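Long-range contacts in transcriptional regulator, MarR family (Silicibacter pomeroyi DSS-3, PDB 3BJ6), which probably acts as a DNA-binding transcription factor built on the winged helix-turn-helix fold of the MarR family: residues R43-G48 with R73-V78; G54-Q59 with S95-L100. All blocks are in the same frame, centred on the assembly; numbering follows the deposited sequence. Where two conformers were deposited one is given.

In the fold
Both contacts belong to one winged helix-turn-helix domain, with centres about 11 Å apart. Interaction 1 lies in its buried core, where segments 43-48 and 73-78 of helices 40-51 and 68-80 meet through aliphatic side chains, with no hydrogen bond between them. Interaction 2 lies nearer the surface, its centre about 18 Å from that of the chain against 12 Å for interaction 1, and joins strand 97-100 to the short strand 55-56 and the start of helix 57-64 mainly through backbone and side-chain hydrogen bonds. The two touch directly: Leu46 packs on Leu100, and Leu75 on Ala57 and Tyr98, so the apolar side of the sheet continues the helical core.

Interaction 1: residues R43-G48 with R73-V78; sequences RAILEG and RILQEV
Four apolar side-chain pairs carry the contact between 43-48 and 73-78, on helix 40-51 and helix 68-80, the latter the second helix of the helix-turn-helix and, as in MarR relatives, probably the recognition helix. The segment axes come within 9.8 Å and cross at -83°, so the shared patch is small and centres on Ile45. Its CD1 and CG1 meet Ile74 obliquely, with Ile45 CD1 3.6 Å from Ile74 CG2. The other branch, Ile45 CG2, anti to its own backbone N, reaches Leu75 CD2 at 3.7 Å, the two side chains crossing at about a right angle, and Val78 CG2 at 4.0 Å. Leu46 approaches with its tip, CD2 lying 4.2 Å from Val78 CG1; Ile84 of strand 84-87 touches Leu46, Leu75 and Val78. An alanine in place of Ile45 would remove both branches and would probably loosen the packing against Ile74, Leu75 and Val78 together.

Within helix 40-51, Arg43 NH1 forms a salt bridge with Glu47 OE1 at 3.0 Å, meeting the oxygen from above the carboxylate plane. Arg43 NH2 and Glu47 OE2 both hydrogen-bond Tyr12 OH of the second subunit, and Arg43 NH2 also pairs with Glu115 of helix 102-123.

Between the segments the chemistry is purely apolar, so this part of the helix crossing depends on shape; a hydrogen bond from Gln42 to Glu77 adds a polar tie beside it, while the Arg43-Glu47 pair faces the other way.

Interaction 2: residues G54-Q59 with S95-L100; sequences GATAPQ and SHRYWL
Two backbone hydrogen bonds join 54-59 to 95-100. The backbone N-H of Tyr98 donates to Ala55 O (N to O 3.0 Å), and the backbone O of Tyr98 accepts from Gly54 N (2.7 Å), a more bent bond at 131°. Gly54 and Ala55 thus both face Tyr98, a G1 beta bulge. Beyond it, a water accepts from Ala57 N and donates to His96 O, bridging the backbones where the segments diverge.

The side-chain bonds converge on Arg97 and Gln59. The extended Arg97 chain runs beside Thr56 and brings NH1 2.9 Å from Gly54 O; this bond is almost straight (173°), with the oxygen in the guanidinium plane. A weak bond joins the same NH1 to Gln59 OE1. That oxygen also accepts from Thr56 N at 3.0 Å through an in-plane lone pair, while Thr56 OG1 accepts from Gln59 N: a capping box that closes the start of helix 57-64.

Contacts over flat groups flank this network. Thr56 CG2 lies over one guanidinium face of Arg97, 3.7 Å from NH1. Gly54 CA makes a CH-pi contact over the Trp99 six-membered ring, 3.4 Å from its centroid and 12° off the normal. A side chain on Gly54 would clash with Trp99 CZ2, and its positive phi independently favours glycine.

A short, weakly bonded strand lying against a wing strand and leading into a capped helix is characteristic of the winged helix-turn-helix domain of MarR proteins, with strands 84-87 and 97-100 framing the wing.

Interaction 1: residues R43-G48 with R73-V78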
loop_
_atom_site.group_PDB
_atom_site.type_symbol
_atom_site.label_atom_id
_atom_site.label_comp_id
_atom_site.label_asym_id
_atom_site.label_seq_id
_atom_site.Cartn_x
_atom_site.Cartn_y
_atom_site.Cartn_z
ATOM N N ARG A 43 -2.819 13.926 -11.454
ATOM C CA ARG A 43 -1.931 13.064 -12.223
ATOM C C ARG A 43 -2.604 11.728 -12.567
ATOM O O ARG A 43 -2.482 11.281 -13.677
ATOM C CB ARG A 43 -0.647 12.800 -11.425
ATOM C CG ARG A 43 0.323 11.806 -12.064
ATOM C CD ARG A 43 1.196 11.109 -11.007
ATOM N NE ARG A 43 2.002 10.065 -11.668
ATOM C CZ ARG A 43 1.540 8.885 -12.077
ATOM N NH1 ARG A 43 0.269 8.535 -11.869
ATOM N NH2 ARG A 43 2.363 8.049 -12.695
ATOM N N ALA A 44 -3.262 11.079 -11.603
ATOM C CA ALA A 44 -3.888 9.763 -11.837
ATOM C C ALA A 44 -4.921 9.887 -12.976
ATOM O O ALA A 44 -4.972 9.044 -13.872
ATOM C CB ALA A 44 -4.591 9.254 -10.538
ATOM N N ILE A 45 -5.723 10.947 -12.948
ATOM C CA ILE A 45 -6.738 11.176 -14.007
ATOM C C ILE A 45 -6.074 11.497 -15.359
ATOM O O ILE A 45 -6.499 10.974 -16.394
ATOM C CB ILE A 45 -7.796 12.250 -13.597
ATOM C CG1 ILE A 45 -8.949 11.583 -12.800
ATOM C CG2 ILE A 45 -8.425 12.963 -14.808
ATOM C CD1 ILE A 45 -8.495 11.010 -11.512
ATOM N N LEU A 46 -5.042 12.357 -15.365
ATOM C CA LEU A 46 -4.325 12.637 -16.622
ATOM C C LEU A 46 -3.717 11.369 -17.198
ATOM O O LEU A 46 -3.736 11.131 -18.414
ATOM C CB LEU A 46 -3.236 13.721 -16.414
ATOM C CG LEU A 46 -3.742 15.071 -15.854
ATOM C CD1 LEU A 46 -2.541 16.025 -15.593
ATOM C CD2 LEU A 46 -4.745 15.724 -16.828
ATOM N N GLU A 47 -3.148 10.546 -16.331
ATOM C CA GLU A 47 -2.553 9.287 -16.797
ATOM C C GLU A 47 -3.624 8.385 -17.369
ATOM O O GLU A 47 -3.438 7.833 -18.439
ATOM C CB GLU A 47 -1.776 8.575 -15.684
ATOM C CG GLU A 47 -1.247 7.192 -16.105
ATOM C CD GLU A 47 -0.471 6.456 -14.984
ATOM O OE1 GLU A 47 -0.842 6.570 -13.778
ATOM O OE2 GLU A 47 0.467 5.710 -15.334
ATOM N N GLY A 48 -4.751 8.252 -16.670
ATOM C CA GLY A 48 -5.877 7.469 -17.191
ATOM C C GLY A 48 -6.350 7.915 -18.573
ATOM O O GLY A 48 -6.549 7.084 -19.450
ATOM N N ARG A 73 -14.619 14.814 -8.616
ATOM C CA ARG A 73 -13.941 15.954 -8.030
ATOM C C ARG A 73 -12.708 16.308 -8.861
ATOM O O ARG A 73 -12.468 17.473 -9.161
ATOM C CB ARG A 73 -13.539 15.629 -6.581
ATOM C CG ARG A 73 -12.495 16.566 -5.968
ATOM C CD ARG A 73 -12.478 16.507 -4.397
ATOM N NE ARG A 73 -12.498 15.142 -3.844
ATOM C CZ ARG A 73 -13.580 14.567 -3.305
ATOM N NH1 ARG A 73 -13.496 13.328 -2.826
ATOM N NH2 ARG A 73 -14.759 15.228 -3.250
ATOM N N ILE A 74 -11.943 15.291 -9.229
ATOM C CA ILE A 74 -10.677 15.479 -9.930
ATOM C C ILE A 74 -10.938 15.924 -11.357
ATOM O O ILE A 74 -10.230 16.802 -11.869
ATOM C CB ILE A 74 -9.775 14.212 -9.943
ATOM C CG1 ILE A 74 -9.428 13.705 -8.526
ATOM C CG2 ILE A 74 -8.490 14.508 -10.686
ATOM C CD1 ILE A 74 -8.999 14.747 -7.592
ATOM N N LEU A 75 -11.911 15.308 -12.028
ATOM C CA LEU A 75 -12.223 15.746 -13.398
ATOM C C LEU A 75 -12.533 17.241 -13.450
ATOM O O LEU A 75 -12.123 17.930 -14.368
ATOM C CB LEU A 75 -13.415 14.972 -13.997
ATOM C CG LEU A 75 -13.124 13.534 -14.403
ATOM C CD1 LEU A 75 -14.404 12.839 -14.850
ATOM C CD2 LEU A 75 -12.061 13.438 -15.510
ATOM N N GLN A 76 -13.277 17.735 -12.479
ATOM C CA GLN A 76 -13.590 19.169 -12.433
ATOM C C GLN A 76 -12.339 20.036 -12.238
ATOM O O GLN A 76 -12.182 21.044 -12.875
ATOM C CB GLN A 76 -14.637 19.446 -11.352
ATOM C CG GLN A 76 -16.012 18.802 -11.752
ATOM C CD GLN A 76 -17.045 18.949 -10.657
ATOM O OE1 GLN A 76 -17.726 19.971 -10.569
ATOM N NE2 GLN A 76 -17.170 17.934 -9.814
ATOM N N GLU A 77 -11.448 19.607 -11.364
ATOM C CA GLU A 77 -10.213 20.336 -11.125
ATOM C C GLU A 77 -9.373 20.435 -12.392
ATOM O O GLU A 77 -8.886 21.519 -12.743
ATOM C CB GLU A 77 -9.430 19.657 -10.006
ATOM C CG GLU A 77 -10.080 19.716 -8.627
ATOM C CD GLU A 77 -9.340 18.863 -7.580
ATOM O OE1 GLU A 77 -8.342 18.183 -7.915
ATOM O OE2 GLU A 77 -9.776 18.853 -6.394
ATOM N N VAL A 78 -9.186 19.316 -13.085
ATOM C CA VAL A 78 -8.326 19.346 -14.290
ATOM C C VAL A 78 -9.006 20.059 -15.465
ATOM O O VAL A 78 -8.338 20.677 -16.284
ATOM C CB VAL A 78 -7.735 17.960 -14.689
ATOM C CG1 VAL A 78 -6.814 17.443 -13.546
ATOM C CG2 VAL A 78 -8.825 16.928 -14.989
#

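Interaction 2: residues G54-Q59 with S95-L100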
loop_
_atom_site.group_PDB
_atom_site.type_symbol
_atom_site.label_atom_id
_atom_site.label_comp_id
_atom_site.label_asym_id
_atom_site.label_seq_id
_atom_site.Cartn_x
_atom_site.Cartn_y
_atom_site.Cartn_z
ATOM N N GLY A 54 -10.842 9.768 -24.549
ATOM C CA GLY A 54 -12.295 9.611 -24.760
ATOM C C GLY A 54 -13.045 8.801 -23.714
ATOM O O GLY A 54 -14.225 8.517 -23.895
ATOM N N ALA A 55 -12.382 8.406 -22.615
ATOM C CA ALA A 55 -13.058 7.616 -21.566
ATOM C C ALA A 55 -14.164 8.434 -20.911
ATOM O O ALA A 55 -14.062 9.665 -20.823
ATOM C CB ALA A 55 -12.051 7.168 -20.483
ATOM N N THR A 56 -15.173 7.734 -20.397
ATOM C CA THR A 56 -16.199 8.334 -19.552
ATOM C C THR A 56 -15.681 8.343 -18.112
ATOM O O THR A 56 -14.689 7.660 -17.783
ATOM C CB THR A 56 -17.513 7.540 -19.632
ATOM O OG1 THR A 56 -17.303 6.234 -19.063
ATOM C CG2 THR A 56 -17.984 7.402 -21.095
ATOM N N ALA A 57 -16.333 9.120 -17.258
ATOM C CA ALA A 57 -15.978 9.152 -15.854
ATOM C C ALA A 57 -16.162 7.765 -15.213
ATOM O O ALA A 57 -15.292 7.328 -14.447
ATOM C CB ALA A 57 -16.789 10.206 -15.094
ATOM N N PRO A 58 -17.311 7.086 -15.464
ATOM C CA PRO A 58 -17.380 5.721 -14.910
ATOM C C PRO A 58 -16.296 4.778 -15.411
ATOM O O PRO A 58 -15.815 3.985 -14.621
ATOM C CB PRO A 58 -18.790 5.235 -15.306
ATOM C CG PRO A 58 -19.607 6.549 -15.478
ATOM C CD PRO A 58 -18.586 7.477 -16.113
ATOM N N GLN A 59 -15.913 4.853 -16.688
ATOM C CA GLN A 59 -14.776 4.072 -17.209
ATOM C C GLN A 59 -13.435 4.370 -16.538
ATOM O O GLN A 59 -12.691 3.442 -16.175
ATOM C CB GLN A 59 -14.641 4.211 -18.725
ATOM C CG GLN A 59 -15.712 3.453 -19.526
ATOM C CD GLN A 59 -15.636 3.765 -21.019
ATOM O OE1 GLN A 59 -15.349 4.910 -21.428
ATOM N NE2 GLN A 59 -15.873 2.740 -21.850
ATOM N N SER A 95 -23.359 10.096 -21.398
ATOM C CA SER A 95 -22.030 9.471 -21.207
ATOM C C SER A 95 -20.932 10.405 -21.675
ATOM O O SER A 95 -20.402 10.247 -22.793
ATOM C CB SER A 95 -21.944 8.128 -21.960
ATOM O OG SER A 95 -22.693 7.117 -21.289
ATOM N N HIS A 96 -20.608 11.386 -20.823
ATOM C CA HIS A 96 -19.640 12.438 -21.194
ATOM C C HIS A 96 -18.294 11.783 -21.408
ATOM O O HIS A 96 -17.873 10.937 -20.612
ATOM C CB HIS A 96 -19.545 13.541 -20.116
ATOM C CG HIS A 96 -20.865 13.880 -19.476
ATOM N ND1 HIS A 96 -21.992 14.201 -20.213
ATOM C CD2 HIS A 96 -21.234 13.954 -18.176
ATOM C CE1 HIS A 96 -23.000 14.450 -19.391
ATOM N NE2 HIS A 96 -22.569 14.295 -18.149
ATOM N N ARG A 97 -17.620 12.183 -22.475
ATOM C CA ARG A 97 -16.326 11.615 -22.818
ATOM C C ARG A 97 -15.247 12.681 -22.788
ATOM O O ARG A 97 -15.441 13.803 -23.277
ATOM C CB ARG A 97 -16.400 10.928 -24.181
ATOM C CG ARG A 97 -17.257 9.650 -24.170
ATOM C CD ARG A 97 -16.935 8.755 -25.363
ATOM N NE ARG A 97 -17.713 7.527 -25.293
ATOM C CZ ARG A 97 -17.320 6.397 -24.696
ATOM N NH1 ARG A 97 -16.111 6.291 -24.108
ATOM N NH2 ARG A 97 -18.155 5.373 -24.694
ATOM N N TYR A 98 -14.098 12.319 -22.231
ATOM C CA TYR A 98 -13.034 13.286 -21.956
ATOM C C TYR A 98 -11.728 13.001 -22.673
ATOM O O TYR A 98 -11.355 11.840 -22.836
ATOM C CB TYR A 98 -12.720 13.335 -20.449
ATOM C CG TYR A 98 -13.913 13.714 -19.635
ATOM C CD1 TYR A 98 -14.215 15.059 -19.392
ATOM C CD2 TYR A 98 -14.793 12.721 -19.146
ATOM C CE1 TYR A 98 -15.321 15.424 -18.648
ATOM C CE2 TYR A 98 -15.917 13.076 -18.403
ATOM C CZ TYR A 98 -16.164 14.419 -18.168
ATOM O OH TYR A 98 -17.257 14.761 -17.426
ATOM N N TRP A 99 -11.022 14.080 -23.020
ATOM C CA TRP A 99 -9.723 14.003 -23.679
ATOM C C TRP A 99 -8.751 14.960 -23.050
ATOM O O TRP A 99 -9.139 16.061 -22.702
ATOM C CB TRP A 99 -9.850 14.412 -25.148
ATOM C CG TRP A 99 -10.336 13.303 -26.083
ATOM C CD1 TRP A 99 -9.571 12.524 -26.897
ATOM C CD2 TRP A 99 -11.681 12.911 -26.304
ATOM N NE1 TRP A 99 -10.359 11.648 -27.610
ATOM C CE2 TRP A 99 -11.666 11.871 -27.268
ATOM C CE3 TRP A 99 -12.907 13.320 -25.774
ATOM C CZ2 TRP A 99 -12.834 11.245 -27.715
ATOM C CZ3 TRP A 99 -14.053 12.706 -26.220
ATOM C CH2 TRP A 99 -14.016 11.673 -27.174
ATOM N N LEU A 100 -7.473 14.589 -22.983
ATOM C CA LEU A 100 -6.436 15.558 -22.616
ATOM C C LEU A 100 -6.420 16.729 -23.620
ATOM O O LEU A 100 -6.659 16.523 -24.825
ATOM C CB LEU A 100 -5.050 14.892 -22.623
ATOM C CG LEU A 100 -4.808 13.830 -21.536
ATOM C CD1 LEU A 100 -3.575 13.009 -21.854
ATOM C CD2 LEU A 100 -4.681 14.507 -20.148
HETATM O O HOH W 1 -18.764 10.491 -18.051
#